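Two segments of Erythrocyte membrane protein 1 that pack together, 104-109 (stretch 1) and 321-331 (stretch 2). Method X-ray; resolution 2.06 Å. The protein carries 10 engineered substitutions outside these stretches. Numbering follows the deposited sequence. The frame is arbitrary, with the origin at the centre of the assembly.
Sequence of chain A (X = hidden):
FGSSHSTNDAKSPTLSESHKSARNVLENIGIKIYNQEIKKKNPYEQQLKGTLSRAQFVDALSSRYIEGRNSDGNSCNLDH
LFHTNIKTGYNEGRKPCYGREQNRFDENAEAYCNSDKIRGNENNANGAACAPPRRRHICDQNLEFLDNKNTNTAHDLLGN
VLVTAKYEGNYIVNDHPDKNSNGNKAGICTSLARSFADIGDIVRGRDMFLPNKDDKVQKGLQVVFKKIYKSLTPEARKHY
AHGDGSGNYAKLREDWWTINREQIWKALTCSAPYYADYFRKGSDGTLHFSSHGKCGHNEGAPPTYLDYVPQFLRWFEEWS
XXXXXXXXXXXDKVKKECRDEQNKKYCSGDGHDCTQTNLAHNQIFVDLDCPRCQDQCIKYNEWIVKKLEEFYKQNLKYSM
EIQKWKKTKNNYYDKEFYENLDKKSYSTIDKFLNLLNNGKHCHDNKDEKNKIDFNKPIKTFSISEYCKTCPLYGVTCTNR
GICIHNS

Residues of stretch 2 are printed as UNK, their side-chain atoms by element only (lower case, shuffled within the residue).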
# COMPACT_ATOMS: atom_id res chain seq x y z
N ARG A 104 -7.72 -7.56 6.37
CA ARG A 104 -6.47 -6.94 5.91
C ARG A 104 -6.45 -5.47 6.26
O ARG A 104 -5.38 -4.90 6.48
CB ARG A 104 -6.30 -7.11 4.39
CG ARG A 104 -6.25 -8.55 3.93
CD ARG A 104 -5.51 -8.64 2.65
NE ARG A 104 -6.08 -9.61 1.73
CZ ARG A 104 -5.83 -9.62 0.43
NH1 ARG A 104 -5.00 -8.73 -0.11
NH2 ARG A 104 -6.40 -10.53 -0.35
N PHE A 105 -7.64 -4.84 6.35
CA PHE A 105 -7.79 -3.42 6.62
C PHE A 105 -8.09 -3.04 8.04
O PHE A 105 -8.19 -1.85 8.32
CB PHE A 105 -8.79 -2.76 5.65
CG PHE A 105 -8.52 -3.04 4.18
CD1 PHE A 105 -7.51 -2.36 3.50
CD2 PHE A 105 -9.28 -3.96 3.48
CE1 PHE A 105 -7.25 -2.64 2.16
CE2 PHE A 105 -9.02 -4.23 2.14
CZ PHE A 105 -8.02 -3.55 1.48
N ASP A 106 -8.15 -4.03 8.95
CA ASP A 106 -8.44 -3.79 10.37
C ASP A 106 -7.40 -2.88 10.98
O ASP A 106 -6.23 -2.98 10.63
CB ASP A 106 -8.51 -5.13 11.14
CG ASP A 106 -8.86 -4.97 12.61
OD1 ASP A 106 -10.06 -4.91 12.91
OD2 ASP A 106 -7.93 -4.88 13.44
N GLU A 107 -7.83 -1.97 11.87
CA GLU A 107 -6.97 -1.03 12.59
C GLU A 107 -5.76 -1.68 13.29
O GLU A 107 -4.75 -1.01 13.53
CB GLU A 107 -7.80 -0.15 13.55
CG GLU A 107 -8.48 -0.89 14.70
CD GLU A 107 -8.92 -0.00 15.85
OE1 GLU A 107 -8.06 0.42 16.65
OE2 GLU A 107 -10.14 0.28 15.94
N ASN A 108 -5.86 -2.99 13.60
CA ASN A 108 -4.79 -3.72 14.26
C ASN A 108 -4.12 -4.78 13.39
O ASN A 108 -3.29 -5.53 13.89
CB ASN A 108 -5.25 -4.27 15.62
CG ASN A 108 -5.49 -3.19 16.64
OD1 ASN A 108 -6.57 -3.10 17.21
ND2 ASN A 108 -4.48 -2.35 16.88
N ALA A 109 -4.41 -4.79 12.07
CA ALA A 109 -3.72 -5.66 11.11
C ALA A 109 -2.26 -5.13 11.09
O ALA A 109 -2.01 -3.92 11.04
CB ALA A 109 -4.35 -5.54 9.74
N UNK A 321 -0.14 6.09 4.31
CA UNK A 321 -1.57 6.35 4.11
C UNK A 321 -2.43 5.59 5.12
O UNK A 321 -3.34 6.17 5.73
c UNK A 321 -1.60 7.10 1.67
c UNK A 321 -2.37 8.38 1.90
c UNK A 321 -1.99 6.01 2.67
o UNK A 321 -1.81 9.29 2.54
o UNK A 321 -3.58 8.43 1.55
N UNK A 322 -2.10 4.32 5.33
CA UNK A 322 -2.78 3.44 6.29
C UNK A 322 -2.49 3.84 7.70
O UNK A 322 -3.38 3.69 8.54
o UNK A 322 -5.07 0.32 5.47
c UNK A 322 -2.43 1.96 6.04
c UNK A 322 -4.60 1.32 4.88
o UNK A 322 -5.31 2.26 4.44
c UNK A 322 -3.09 1.43 4.78
N UNK A 323 -1.27 4.36 7.99
CA UNK A 323 -0.89 4.86 9.31
C UNK A 323 -1.79 6.07 9.63
O UNK A 323 -2.40 6.12 10.71
c UNK A 323 0.62 5.29 9.37
c UNK A 323 0.96 6.22 10.53
c UNK A 323 1.41 7.98 12.67
c UNK A 323 0.94 5.77 11.85
c UNK A 323 1.19 7.58 10.30
c UNK A 323 1.44 8.45 11.37
c UNK A 323 1.17 6.65 12.91
N UNK A 324 -1.86 7.06 8.71
CA UNK A 324 -2.66 8.28 8.90
C UNK A 324 -4.16 7.96 9.02
O UNK A 324 -4.86 8.57 9.84
s UNK A 324 -0.73 9.96 7.75
c UNK A 324 -2.40 9.26 7.76
N UNK A 325 -4.65 7.02 8.20
CA UNK A 325 -6.05 6.61 8.20
C UNK A 325 -6.40 5.98 9.56
O UNK A 325 -7.31 6.47 10.21
c UNK A 325 -8.07 4.17 5.91
c UNK A 325 -8.12 1.88 6.88
c UNK A 325 -6.37 5.66 7.04
c UNK A 325 -7.81 5.14 7.05
n UNK A 325 -9.29 2.11 7.45
n UNK A 325 -7.54 0.70 7.04
n UNK A 325 -7.52 2.83 6.16
N UNK A 326 -5.63 4.95 9.99
CA UNK A 326 -5.79 4.25 11.26
C UNK A 326 -5.60 5.17 12.47
O UNK A 326 -6.33 5.02 13.45
c UNK A 326 -4.94 2.93 11.34
c UNK A 326 -6.82 1.60 10.15
c UNK A 326 -5.34 1.89 10.24
c UNK A 326 -4.95 2.28 12.72
N UNK A 327 -4.63 6.10 12.42
CA UNK A 327 -4.38 7.06 13.49
C UNK A 327 -5.66 7.86 13.82
O UNK A 327 -5.97 8.07 15.00
c UNK A 327 -1.42 10.88 15.01
n UNK A 327 -0.29 11.79 14.70
c UNK A 327 -3.22 8.02 13.16
c UNK A 327 -2.86 8.98 14.29
c UNK A 327 -1.71 9.92 13.89
N UNK A 328 -6.40 8.29 12.78
CA UNK A 328 -7.66 9.02 12.97
C UNK A 328 -8.68 8.16 13.72
O UNK A 328 -9.30 8.65 14.68
c UNK A 328 -8.10 11.23 9.81
c UNK A 328 -7.13 12.15 9.12
c UNK A 328 -8.24 9.52 11.63
n UNK A 328 -7.06 11.87 7.67
c UNK A 328 -7.61 10.83 11.19
N UNK A 329 -8.78 6.86 13.37
CA UNK A 329 -9.68 5.93 14.05
C UNK A 329 -9.29 5.77 15.54
O UNK A 329 -10.16 5.79 16.42
c UNK A 329 -10.14 3.50 11.01
c UNK A 329 -10.40 4.69 11.94
c UNK A 329 -9.70 4.57 13.33
c UNK A 329 -10.35 3.48 14.22
N UNK A 330 -7.98 5.63 15.80
CA UNK A 330 -7.47 5.43 17.16
C UNK A 330 -7.61 6.67 18.02
O UNK A 330 -7.96 6.52 19.18
c UNK A 330 -6.04 4.88 17.15
n UNK A 330 -5.25 0.38 17.10
c UNK A 330 -5.95 3.57 16.44
c UNK A 330 -4.72 2.79 16.80
c UNK A 330 -4.79 1.43 16.16
N UNK A 331 -7.38 7.87 17.46
CA UNK A 331 -7.53 9.14 18.20
C UNK A 331 -8.98 9.33 18.69
O UNK A 331 -9.19 9.75 19.83
c UNK A 331 -5.46 10.34 17.26
c UNK A 331 -7.54 11.71 17.91
c UNK A 331 -4.69 10.63 18.49
c UNK A 331 -7.00 10.35 17.39
O HOH W 1 -10.47 0.14 9.38

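Stretch 2 is helical throughout, and its side chains can be read from their atoms. Position 321 has three carbons, the third carrying two oxygens, and lies out of reach of stretch 1; a two-carbon spacer before the carboxylate makes it Glu321, whose oxygens are hydrogen-bonded elsewhere in the structure. Position 322 has the same composition, but its CA-to-CB bond points toward stretch 1 and one carboxylate oxygen lies 4.1 Å from CD1 of Phe105, at the edge of that ring; it is Glu322. At position 323 one carbon leads to a ring of six carbons, with no hydroxyl oxygen, which defines Phe323, remote from the contact. Position 324 holds one carbon and one sulfur, out of reach of stretch 1, hence Cys324, bonded covalently to a group elsewhere in the structure.

Position 325 carries three carbons, a nitrogen, and a carbon bearing two more nitrogens, one of which lies 2.9 Å from Phe105 O. This guanidinium identifies Arg325, and the contact is a hydrogen bond donated by NH2 at 154°. Its pose is braced one helical turn back: Arg325 NE lies 2.9 Å from Glu322 OE2 in a salt bridge, and Arg325 NH2 also reaches Glu322 OE1 at 3.0 Å. Position 326 has four carbons forked at the first, one arm two carbons long, and points toward stretch 1; the one-carbon arm of 326 lies 3.4 Å from Glu107 O. It is Ile326, and Ile326 CG2 also approaches Glu107 CB to 3.8 Å.

Positions 327 and 328 each show four carbons in a row ending in nitrogen and are Lys327 and Lys328; neither touches stretch 1. Position 329 repeats the forked four-carbon pattern of Ile326, and the one-carbon arm of 329 lies 3.6 Å from Glu107 OE2, giving Ile329. Position 330 is again four carbons and a terminal nitrogen; although its CA-to-CB bond runs sideways, its end comes nearer, and the terminal nitrogen of 330 lies 2.8 Å from Glu107 OE1. It is Lys330, and NZ forms a salt bridge there. Position 331, four carbons forked at the first, one arm two carbons long, is Ile331 and lies out of reach of stretch 1.

The contact joins a helix face to a loop containing a type I turn from Asp106 to Ala109. The turn is held by Ala109 N to Asp106 O (2.9 Å) and by Asn108 N to Asp106 OD2 (2.8 Å). Arg325 secures the backbone just before it, aided by a water that donates to Phe105 O (3.2 Å) and accepts from Arg325 NH1 (3.0 Å). Lys330 anchors Glu107 by charge, while Ile326 packs against the CB of Glu107 and Ile329 borders its carboxylate. Polar anchors and the hydrocarbon packing of Ile326 thus share a modest interface of 325 Å².

Stretch 2 321-331: EEFCRIKKIKI
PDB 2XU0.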